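Local coordinates for teichoic acid biosynthesis protein F (Staphylococcus epidermidis, PDB 3L7I) that belongs to the teichoic acid biosynthesis proteins of the bacterial cell wall and has, in its modelled C-terminal part, a two-domain GT-B-type fold, at residues P510-L515 with Y630-R635; E527-L532 with F613-C618. All coordinates share one frame; numbering follows the deposited sequence.

Contact 1 (P510-L515 with Y630-R635); sequences PRNDVL and YGILKR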
loop_
_atom_site.group_PDB
_atom_site.type_symbol
_atom_site.label_atom_id
_atom_site.label_comp_id
_atom_site.label_asym_id
_atom_site.label_seq_id
_atom_site.Cartn_x
_atom_site.Cartn_y
_atom_site.Cartn_z
ATOM N N PRO A 510 28.305 -33.485 -26.494
ATOM C CA PRO A 510 27.298 -34.286 -27.187
ATOM C C PRO A 510 27.189 -33.866 -28.650
ATOM O O PRO A 510 26.953 -34.710 -29.521
ATOM C CB PRO A 510 26.018 -33.946 -26.416
ATOM C CG PRO A 510 26.505 -33.732 -25.029
ATOM C CD PRO A 510 27.832 -33.010 -25.186
ATOM N N ARG A 511 27.372 -32.569 -28.906
ATOM C CA ARG A 511 27.224 -31.994 -30.238
ATOM C C ARG A 511 28.320 -32.507 -31.143
ATOM O O ARG A 511 28.227 -32.393 -32.370
ATOM C CB ARG A 511 27.357 -30.484 -30.163
ATOM C CG ARG A 511 28.617 -30.077 -29.453
ATOM C CD ARG A 511 29.378 -29.021 -30.192
ATOM N NE ARG A 511 29.226 -27.738 -29.527
ATOM C CZ ARG A 511 30.203 -26.836 -29.405
ATOM N NH1 ARG A 511 29.967 -25.686 -28.767
ATOM N NH2 ARG A 511 31.412 -27.087 -29.912
ATOM N N ASN A 512 29.368 -33.046 -30.524
ATOM C CA ASN A 512 30.522 -33.561 -31.249
ATOM C C ASN A 512 30.375 -35.041 -31.598
ATOM O O ASN A 512 31.118 -35.554 -32.433
ATOM C CB ASN A 512 31.817 -33.318 -30.463
ATOM C CG ASN A 512 32.319 -31.872 -30.563
ATOM O OD1 ASN A 512 31.856 -31.096 -31.393
ATOM N ND2 ASN A 512 33.280 -31.514 -29.700
ATOM N N ASP A 513 29.400 -35.707 -30.976
ATOM C CA ASP A 513 29.158 -37.139 -31.172
ATOM C C ASP A 513 29.246 -37.529 -32.650
ATOM O O ASP A 513 30.035 -38.411 -33.029
ATOM C CB ASP A 513 27.788 -37.555 -30.605
ATOM C CG ASP A 513 27.802 -37.797 -29.077
ATOM O OD1 ASP A 513 28.895 -37.766 -28.457
ATOM O OD2 ASP A 513 26.700 -38.027 -28.501
ATOM N N VAL A 514 28.440 -36.865 -33.481
ATOM C CA VAL A 514 28.404 -37.134 -34.925
ATOM C C VAL A 514 29.786 -37.095 -35.607
ATOM O O VAL A 514 29.999 -37.789 -36.598
ATOM C CB VAL A 514 27.449 -36.153 -35.678
ATOM C CG1 VAL A 514 26.063 -36.731 -35.850
ATOM C CG2 VAL A 514 27.400 -34.831 -34.965
ATOM N N LEU A 515 30.706 -36.265 -35.108
ATOM C CA LEU A 515 32.026 -36.166 -35.724
ATOM C C LEU A 515 32.778 -37.475 -35.501
ATOM O O LEU A 515 33.608 -37.899 -36.309
ATOM C CB LEU A 515 32.801 -34.973 -35.173
ATOM C CG LEU A 515 32.115 -33.611 -35.322
ATOM C CD1 LEU A 515 32.984 -32.537 -34.731
ATOM C CD2 LEU A 515 31.791 -33.275 -36.773
ATOM N N TYR A 630 36.453 -29.074 -34.836
ATOM C CA TYR A 630 36.790 -29.603 -36.150
ATOM C C TYR A 630 37.970 -30.562 -36.056
ATOM O O TYR A 630 38.081 -31.501 -36.841
ATOM C CB TYR A 630 37.069 -28.451 -37.108
ATOM C CG TYR A 630 37.337 -28.896 -38.492
ATOM C CD1 TYR A 630 36.322 -29.404 -39.280
ATOM C CD2 TYR A 630 38.611 -28.833 -39.021
ATOM C CE1 TYR A 630 36.582 -29.845 -40.587
ATOM C CE2 TYR A 630 38.882 -29.265 -40.315
ATOM C CZ TYR A 630 37.865 -29.762 -41.089
ATOM O OH TYR A 630 38.126 -30.186 -42.359
ATOM N N GLY A 631 38.822 -30.333 -35.058
ATOM C CA GLY A 631 40.018 -31.130 -34.818
ATOM C C GLY A 631 39.793 -32.609 -34.542
ATOM O O GLY A 631 40.699 -33.426 -34.684
ATOM N N ILE A 632 38.583 -32.970 -34.146
ATOM C CA ILE A 632 38.295 -34.366 -33.955
ATOM C C ILE A 632 38.474 -35.114 -35.274
ATOM O O ILE A 632 38.791 -36.311 -35.281
ATOM C CB ILE A 632 36.872 -34.569 -33.458
ATOM C CG1 ILE A 632 36.679 -33.880 -32.097
ATOM C CG2 ILE A 632 36.554 -36.054 -33.394
ATOM C CD1 ILE A 632 35.213 -33.702 -31.692
ATOM N N LEU A 633 38.287 -34.414 -36.392
ATOM C CA LEU A 633 38.337 -35.055 -37.707
ATOM C C LEU A 633 39.759 -35.278 -38.242
ATOM O O LEU A 633 39.941 -36.003 -39.231
ATOM C CB LEU A 633 37.477 -34.292 -38.729
ATOM C CG LEU A 633 35.973 -34.228 -38.431
ATOM C CD1 LEU A 633 35.243 -33.127 -39.272
ATOM C CD2 LEU A 633 35.325 -35.583 -38.601
ATOM N N LYS A 634 40.751 -34.674 -37.575
ATOM C CA LYS A 634 42.171 -34.769 -37.966
ATOM C C LYS A 634 42.364 -34.346 -39.421
ATOM O O LYS A 634 43.000 -35.033 -40.212
ATOM C CB LYS A 634 42.737 -36.170 -37.741
ATOM C CG LYS A 634 42.524 -36.716 -36.351
ATOM C CD LYS A 634 43.289 -38.013 -36.120
ATOM C CE LYS A 634 42.577 -38.899 -35.099
ATOM N NZ LYS A 634 43.383 -40.110 -34.742
ATOM N N ARG A 635 41.781 -33.209 -39.770
ATOM C CA ARG A 635 41.881 -32.694 -41.114
ATOM C C ARG A 635 42.655 -31.384 -41.053
ATOM O O ARG A 635 42.836 -30.825 -39.978
ATOM C CB ARG A 635 40.475 -32.517 -41.725
ATOM C CG ARG A 635 40.014 -33.675 -42.592
ATOM C CD ARG A 635 38.883 -34.494 -42.029
ATOM N NE ARG A 635 37.593 -33.982 -42.475
ATOM C CZ ARG A 635 36.464 -34.694 -42.590
ATOM N NH1 ARG A 635 35.355 -34.076 -42.979
ATOM N NH2 ARG A 635 36.419 -35.997 -42.315
#
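Ile-632 and Leu-633 in the turn 630-635 pack against Asn-512 and Leu-515 of 510-515, a segment that runs into helix 513-517. The site lies where the chain, having left the last strand of the first parallel sheet, enters the second domain of this GT-B-type fold. Tyr-630 closes helix 626-630, and its O accepts a hydrogen bond from Leu-633 N at 3.0 Å, in the short 3-10 segment that presents the next residues. Ile-632 does most of the reaching. With CG1 beside its own backbone N (chi1 -62°) and the chain then extended (chi2 165°), CD1 ends 3.5 Å from Asn-512 ND2 and 3.6 Å from both CB and CG of that residue. The methyl thus lies over one face of the amide, nearer its nitrogen than its oxygen. The same CD1 meets Leu-515 CD1 at 3.9 Å, the two side chains crossing at about a right angle. Leu-633 follows with both branches: CD2 lies 3.7 Å from the carbonyl O of Leu-515, while CD1 is 4.3 Å from Leu-515 CD2. That CD1 also sits 3.8 Å above one face of the Arg-635 guanidinium, near its rim. Phe-613 and Leu-614 of helix 609-614 add further cover to Leu-515. No hydrogen bond or salt bridge crosses between the segments, and most of the 235 Å² they bury comes from Leu-515, Ile-632 and Leu-633. Asn-512 ND2 donates a hydrogen bond to Asp-629, which also pairs with Arg-511, so the apolar methyl can cover the amide face while ND2 keeps that bond.

Contact 2 (E527-L532 with F613-C618); sequences EIRTHL and FLISDC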
loop_
_atom_site.group_PDB
_atom_site.type_symbol
_atom_site.label_atom_id
_atom_site.label_comp_id
_atom_site.label_asym_id
_atom_site.label_seq_id
_atom_site.Cartn_x
_atom_site.Cartn_y
_atom_site.Cartn_z
ATOM N N GLU A 527 22.973 -36.516 -47.740
ATOM C CA GLU A 527 21.842 -35.660 -47.384
ATOM C C GLU A 527 22.338 -34.228 -47.238
ATOM O O GLU A 527 21.895 -33.313 -47.939
ATOM C CB GLU A 527 21.221 -36.080 -46.054
ATOM C CG GLU A 527 20.335 -37.308 -46.081
ATOM C CD GLU A 527 19.838 -37.692 -44.682
ATOM O OE1 GLU A 527 19.838 -36.806 -43.782
ATOM O OE2 GLU A 527 19.452 -38.879 -44.484
ATOM N N ILE A 528 23.267 -34.057 -46.301
ATOM C CA ILE A 528 23.841 -32.765 -45.970
ATOM C C ILE A 528 24.321 -32.072 -47.230
ATOM O O ILE A 528 24.094 -30.870 -47.418
ATOM C CB ILE A 528 25.015 -32.946 -45.017
ATOM C CG1 ILE A 528 24.567 -33.747 -43.795
ATOM C CG2 ILE A 528 25.595 -31.607 -44.637
ATOM C CD1 ILE A 528 25.693 -34.092 -42.826
ATOM N N ARG A 529 24.966 -32.836 -48.104
ATOM C CA ARG A 529 25.549 -32.250 -49.296
ATOM C C ARG A 529 24.492 -31.807 -50.290
ATOM O O ARG A 529 24.556 -30.694 -50.800
ATOM C CB ARG A 529 26.547 -33.196 -49.959
ATOM C CG ARG A 529 27.872 -33.285 -49.247
ATOM C CD ARG A 529 28.791 -34.239 -49.953
ATOM N NE ARG A 529 29.049 -33.813 -51.329
ATOM C CZ ARG A 529 30.097 -33.072 -51.694
ATOM N NH1 ARG A 529 30.988 -32.666 -50.781
ATOM N NH2 ARG A 529 30.258 -32.739 -52.969
ATOM N N THR A 530 23.515 -32.666 -50.571
ATOM C CA THR A 530 22.515 -32.309 -51.577
ATOM C C THR A 530 21.518 -31.294 -51.029
ATOM O O THR A 530 20.891 -30.559 -51.799
ATOM C CB THR A 530 21.802 -33.535 -52.218
ATOM O OG1 THR A 530 21.050 -34.230 -51.226
ATOM C CG2 THR A 530 22.819 -34.482 -52.855
ATOM N N HIS A 531 21.393 -31.237 -49.704
ATOM C CA HIS A 531 20.576 -30.214 -49.077
ATOM C C HIS A 531 21.152 -28.825 -49.359
ATOM O O HIS A 531 20.407 -27.902 -49.682
ATOM C CB HIS A 531 20.451 -30.459 -47.579
ATOM C CG HIS A 531 19.627 -29.428 -46.868
ATOM N ND1 HIS A 531 18.261 -29.325 -47.030
ATOM C CD2 HIS A 531 19.981 -28.451 -45.996
ATOM C CE1 HIS A 531 17.807 -28.330 -46.287
ATOM N NE2 HIS A 531 18.829 -27.784 -45.650
ATOM N N LEU A 532 22.475 -28.684 -49.255
ATOM C CA LEU A 532 23.157 -27.436 -49.628
ATOM C C LEU A 532 23.327 -27.204 -51.150
ATOM O O LEU A 532 23.876 -26.176 -51.563
ATOM C CB LEU A 532 24.518 -27.343 -48.941
ATOM C CG LEU A 532 24.499 -27.286 -47.410
ATOM C CD1 LEU A 532 25.839 -27.703 -46.817
ATOM C CD2 LEU A 532 24.081 -25.915 -46.896
ATOM N N PHE A 613 30.948 -29.368 -40.547
ATOM C CA PHE A 613 32.307 -29.902 -40.426
ATOM C C PHE A 613 32.428 -31.218 -41.170
ATOM O O PHE A 613 33.372 -31.418 -41.935
ATOM C CB PHE A 613 32.741 -30.105 -38.965
ATOM C CG PHE A 613 32.837 -28.841 -38.178
ATOM C CD1 PHE A 613 33.293 -27.676 -38.767
ATOM C CD2 PHE A 613 32.482 -28.819 -36.849
ATOM C CE1 PHE A 613 33.370 -26.508 -38.048
ATOM C CE2 PHE A 613 32.566 -27.655 -36.126
ATOM C CZ PHE A 613 33.012 -26.499 -36.724
ATOM N N LEU A 614 31.476 -32.118 -40.926
ATOM C CA LEU A 614 31.514 -33.470 -41.488
ATOM C C LEU A 614 31.781 -33.453 -42.988
ATOM O O LEU A 614 32.565 -34.239 -43.494
ATOM C CB LEU A 614 30.207 -34.207 -41.221
ATOM C CG LEU A 614 30.092 -34.910 -39.873
ATOM C CD1 LEU A 614 28.946 -35.896 -39.916
ATOM C CD2 LEU A 614 31.387 -35.630 -39.525
ATOM N N ILE A 615 31.139 -32.540 -43.704
ATOM C CA ILE A 615 31.354 -32.487 -45.136
ATOM C C ILE A 615 32.515 -31.568 -45.563
ATOM O O ILE A 615 32.680 -31.310 -46.749
ATOM C CB ILE A 615 30.059 -32.106 -45.895
ATOM C CG1 ILE A 615 29.700 -30.643 -45.630
ATOM C CG2 ILE A 615 28.920 -33.077 -45.563
ATOM C CD1 ILE A 615 28.554 -30.114 -46.490
ATOM N N SER A 616 33.335 -31.101 -44.622
ATOM C CA SER A 616 34.411 -30.166 -44.974
ATOM C C SER A 616 35.777 -30.823 -45.064
ATOM O O SER A 616 36.218 -31.469 -44.107
ATOM C CB SER A 616 34.507 -29.031 -43.963
ATOM O OG SER A 616 33.386 -28.177 -44.016
ATOM N N ASP A 617 36.451 -30.626 -46.198
ATOM C CA ASP A 617 37.789 -31.166 -46.417
ATOM C C ASP A 617 38.862 -30.387 -45.672
ATOM O O ASP A 617 39.941 -30.908 -45.425
ATOM C CB ASP A 617 38.106 -31.224 -47.904
ATOM C CG ASP A 617 37.222 -32.216 -48.642
ATOM O OD1 ASP A 617 37.433 -33.454 -48.496
ATOM O OD2 ASP A 617 36.304 -31.756 -49.364
ATOM N N CYS A 618 38.568 -29.141 -45.325
ATOM C CA CYS A 618 39.424 -28.380 -44.428
ATOM C C CYS A 618 38.632 -27.236 -43.821
ATOM O O CYS A 618 37.539 -26.921 -44.291
ATOM C CB CYS A 618 40.662 -27.841 -45.144
ATOM S SG CYS A 618 40.344 -26.597 -46.434
#
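Ile-615, the first residue to leave helical geometry after helix 609-614, packs on Ile-528 and Arg-529 in the last part of helix 522-531 and on Leu-532 just after it. Both helices belong to the Rossmann-like second domain, and each leads into a strand of its parallel sheet, 539-543 or 618-621, which are neighbours. The apolar contacts divide between two branches of Ile-615. Its CG1 stands between the backbone N and the carbonyl carbon (chi1 70°), and the extended continuation carries CD1 to 3.6 Å from Leu-532 CD1 and 3.8 Å from Ile-528 CG2. The other branch, CG2, is 3.8 Å from Ile-528 CG2 as well, so that one methyl of Ile-528 touches both arms. Arg-529 contributes hydrocarbon, its CG lying 3.8 Å from Ile-615 CG2. Leu-525, from the same helix, and Leu-534 extend the cover of Ile-615. Among backbone bonds, Ser-616 N bonds to Phe-613 O at 2.7 Å, an i to i-3 bond spanning the residues where the chain leaves the helix. None crosses between the segments. Charge plays at most a distant part: Arg-529 NH1 is 5.6 Å from Asp-617 OD2, too long for a salt bridge, although the opposite charges may attract weakly. That carboxylate oxygen instead accepts a hydrogen bond from the backbone N of Val-540, in strand 539-543.

In the fold
Contacts 1 and 2 have centres about 13 Å apart and meet directly through their second segments. Arg-635 NH1 lies 2.8 Å from Leu-614 O and Tyr-630 OH lies 2.9 Å from Ser-616 O; both are probable hydrogen bonds, linking the turn 630-635 to the end of helix 609-614 and the residues that follow it. Contact 2 is nested within the chain loop that contact 1 closes, because 527-532 and 613-618 both lie between Leu-515 and Tyr-630. Contact 1 borders the interdomain junction: Pro-510 touches Ser-368, Tyr-371 and Ile-372 of helix 367-379 in the first domain, and Arg-511 forms a salt bridge with Asp-367. Contact 2 lies within the second domain.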